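Local coordinates for protein NAD_Gly3P_dh, NAD-dependent glycerol-3-phosphate dehydrogenase (Streptosporangium roseum, PDB 5OCM) that acts as an imine reductase, probably using NADPH to reduce imines to amines, at residues S60-V65 / G86-N91. Numbering follows the deposited sequence.
Sequences SPLVVV and GRVLVN
Strands 62-65 and 88-91 are neighbouring parallel strands of the Rossmann-type sheet, and four backbone hydrogen bonds stitch them together: Val88 N to Pro61 O, Val63 N to Val88 O, Val90 N to Val63 O and Val65 N to Val90 O. Where the strands begin, Arg87 CG stands anti to its carbonyl carbon (chi1 -55°); the chain runs extended from CG to NE, and a turn there (chi4 -81°) brings NH1 to Ser60 O at 2.8 Å. The oxygen lies near the guanidinium plane, but NH1 sits above the Ser60 carbonyl plane. Val83 O takes NE, so two carbonyls hold the group; an alanine here would probably leave the carbonyls of Ser60 and Val83 without these donors. On one face, Leu62 CD1 reaches across to Val90 CG2 at 3.7 Å and Val88 CG1 at 4.0 Å, with His145 of helix 139-149 packing on Leu62 and Val88. On the other, Leu89 CD1 meets Val65 CG1 at 4.1 Å, and that Val65 methyl also lies 3.7 Å from Asn91 OD1, whose hydrogen-bond partner is Thr93 OG1. The side chain of Val65 lies about 7 Å from the bound NADP. Helix 70-77 links the strands, completing a beta-alpha-beta unit of the Rossmann-type dinucleotide-binding domain.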
ATOM      1  N   SER A  60     -29.469  20.802  17.536  1.00 15.87           N
ATOM      2  CA  SER A  60     -28.116  20.737  18.065  1.00 17.79           C
ATOM      3  C   SER A  60     -27.237  21.911  17.668  1.00 17.56           C
ATOM      4  O   SER A  60     -27.416  22.475  16.594  1.00 18.23           O
ATOM      5  CB  SER A  60     -27.390  19.442  17.575  1.00 16.33           C
ATOM      6  OG  SER A  60     -28.228  18.286  17.728  1.00 17.70           O
ATOM      7  N   PRO A  61     -26.214  22.213  18.469  1.00 18.49           N
ATOM      8  CA  PRO A  61     -25.247  23.248  18.064  1.00 19.03           C
ATOM      9  C   PRO A  61     -24.191  22.769  17.076  1.00 17.20           C
ATOM     10  O   PRO A  61     -23.449  23.612  16.556  1.00 17.60           O
ATOM     11  CB  PRO A  61     -24.547  23.609  19.383  1.00 21.12           C
ATOM     12  CG  PRO A  61     -24.690  22.396  20.228  1.00 22.15           C
ATOM     13  CD  PRO A  61     -26.004  21.780  19.860  1.00 21.19           C
ATOM     14  N   LEU A  62     -24.109  21.470  16.837  1.00 16.43           N
ATOM     15  CA  LEU A  62     -23.112  20.852  15.942  1.00 15.61           C
ATOM     16  C   LEU A  62     -23.898  19.931  15.013  1.00 15.56           C
ATOM     17  O   LEU A  62     -24.614  19.036  15.487  1.00 13.85           O
ATOM     18  CB  LEU A  62     -22.090  20.066  16.734  1.00 15.59           C
ATOM     19  CG  LEU A  62     -20.975  19.395  15.984  1.00 17.41           C
ATOM     20  CD1 LEU A  62     -20.074  20.418  15.403  1.00 17.46           C
ATOM     21  CD2 LEU A  62     -20.140  18.462  16.812  1.00 18.39           C
ATOM     22  N   VAL A  63     -23.780  20.162  13.706  1.00 14.57           N
ATOM     23  CA  VAL A  63     -24.543  19.434  12.711  1.00 13.88           C
ATOM     24  C   VAL A  63     -23.571  18.809  11.719  1.00 15.85           C
ATOM     25  O   VAL A  63     -22.801  19.502  11.054  1.00 14.13           O
ATOM     26  CB  VAL A  63     -25.497  20.338  11.927  1.00 14.46           C
ATOM     27  CG1 VAL A  63     -26.296  19.520  10.881  1.00 14.51           C
ATOM     28  CG2 VAL A  63     -26.423  21.079  12.874  1.00 16.13           C
ATOM     29  N   VAL A  64     -23.627  17.489  11.635  1.00 14.72           N
ATOM     30  CA  VAL A  64     -22.686  16.701  10.824  1.00 13.08           C
ATOM     31  C   VAL A  64     -23.487  16.140   9.630  1.00 15.90           C
ATOM     32  O   VAL A  64     -24.531  15.521   9.832  1.00 13.96           O
ATOM     33  CB  VAL A  64     -22.130  15.552  11.623  1.00 13.72           C
ATOM     34  CG1 VAL A  64     -21.208  14.669  10.759  1.00 16.69           C
ATOM     35  CG2 VAL A  64     -21.361  16.115  12.813  1.00 14.70           C
ATOM     36  N   VAL A  65     -22.974  16.317   8.401  1.00 13.60           N
ATOM     37  CA  VAL A  65     -23.641  15.765   7.248  1.00 15.12           C
ATOM     38  C   VAL A  65     -22.742  14.713   6.614  1.00 15.95           C
ATOM     39  O   VAL A  65     -21.540  14.976   6.372  1.00 14.84           O
ATOM     40  CB  VAL A  65     -24.099  16.832   6.206  1.00 18.89           C
ATOM     41  CG1 VAL A  65     -23.144  17.904   5.956  1.00 23.73           C
ATOM     42  CG2 VAL A  65     -24.660  16.221   4.945  1.00 19.61           C
ATOM     43  N   GLY A  86     -25.737  30.232  13.857  1.00 30.43           N
ATOM     44  CA  GLY A  86     -25.232  30.018  15.212  1.00 30.33           C
ATOM     45  C   GLY A  86     -24.726  28.607  15.444  1.00 31.21           C
ATOM     46  O   GLY A  86     -24.423  28.275  16.598  1.00 33.67           O
ATOM     47  N   ARG A  87     -24.796  27.733  14.429  1.00 24.19           N
ATOM     48  CA  ARG A  87     -24.437  26.322  14.587  1.00 22.74           C
ATOM     49  C   ARG A  87     -23.180  26.077  13.783  1.00 18.75           C
ATOM     50  O   ARG A  87     -22.806  26.827  12.936  1.00 18.83           O
ATOM     51  CB  ARG A  87     -25.543  25.380  14.105  1.00 21.73           C
ATOM     52  CG  ARG A  87     -26.883  25.655  14.778  1.00 22.98           C
ATOM     53  CD  ARG A  87     -28.017  24.823  14.202  1.00 22.52           C
ATOM     54  NE  ARG A  87     -29.267  25.428  14.601  1.00 23.42           N
ATOM     55  CZ  ARG A  87     -29.861  25.278  15.772  1.00 25.15           C
ATOM     56  NH1 ARG A  87     -29.393  24.486  16.693  1.00 23.34           N
ATOM     57  NH2 ARG A  87     -30.972  25.966  16.012  1.00 27.24           N
ATOM     58  N   VAL A  88     -22.466  25.006  14.129  1.00 16.26           N
ATOM     59  CA  VAL A  88     -21.263  24.649  13.412  1.00 15.99           C
ATOM     60  C   VAL A  88     -21.611  23.460  12.527  1.00 16.73           C
ATOM     61  O   VAL A  88     -22.129  22.467  13.017  1.00 14.97           O
ATOM     62  CB  VAL A  88     -20.106  24.380  14.353  1.00 18.29           C
ATOM     63  CG1 VAL A  88     -18.929  23.774  13.603  1.00 18.44           C
ATOM     64  CG2 VAL A  88     -19.766  25.671  15.137  1.00 19.78           C
ATOM     65  N   LEU A  89     -21.385  23.623  11.237  1.00 13.73           N
ATOM     66  CA  LEU A  89     -21.717  22.634  10.250  1.00 14.83           C
ATOM     67  C   LEU A  89     -20.428  21.891   9.899  1.00 15.40           C
ATOM     68  O   LEU A  89     -19.409  22.534   9.584  1.00 14.00           O
ATOM     69  CB  LEU A  89     -22.268  23.307   9.010  1.00 16.09           C
ATOM     70  CG  LEU A  89     -22.514  22.470   7.783  1.00 15.66           C
ATOM     71  CD1 LEU A  89     -23.553  21.413   8.058  1.00 14.92           C
ATOM     72  CD2 LEU A  89     -22.904  23.347   6.584  1.00 17.90           C
ATOM     73  N   VAL A  90     -20.486  20.558   9.930  1.00 13.15           N
ATOM     74  CA  VAL A  90     -19.339  19.704   9.654  1.00 14.03           C
ATOM     75  C   VAL A  90     -19.733  18.779   8.508  1.00 16.62           C
ATOM     76  O   VAL A  90     -20.706  18.018   8.627  1.00 16.83           O
ATOM     77  CB  VAL A  90     -18.965  18.846  10.874  1.00 14.04           C
ATOM     78  CG1 VAL A  90     -17.825  17.857  10.545  1.00 13.76           C
ATOM     79  CG2 VAL A  90     -18.625  19.736  12.090  1.00 15.19           C
ATOM     80  N   ASN A  91     -19.034  18.871   7.376  1.00 13.82           N
ATOM     81  CA  ASN A  91     -19.377  18.087   6.200  1.00 14.68           C
ATOM     82  C   ASN A  91     -18.344  17.010   5.988  1.00 15.93           C
ATOM     83  O   ASN A  91     -17.175  17.312   5.769  1.00 16.40           O
ATOM     84  CB  ASN A  91     -19.449  19.008   4.994  1.00 15.10           C
ATOM     85  CG  ASN A  91     -19.865  18.287   3.711  1.00 15.67           C
ATOM     86  OD1 ASN A  91     -20.307  17.125   3.729  1.00 17.09           O
ATOM     87  ND2 ASN A  91     -19.829  19.053   2.597  1.00 17.44           N
TER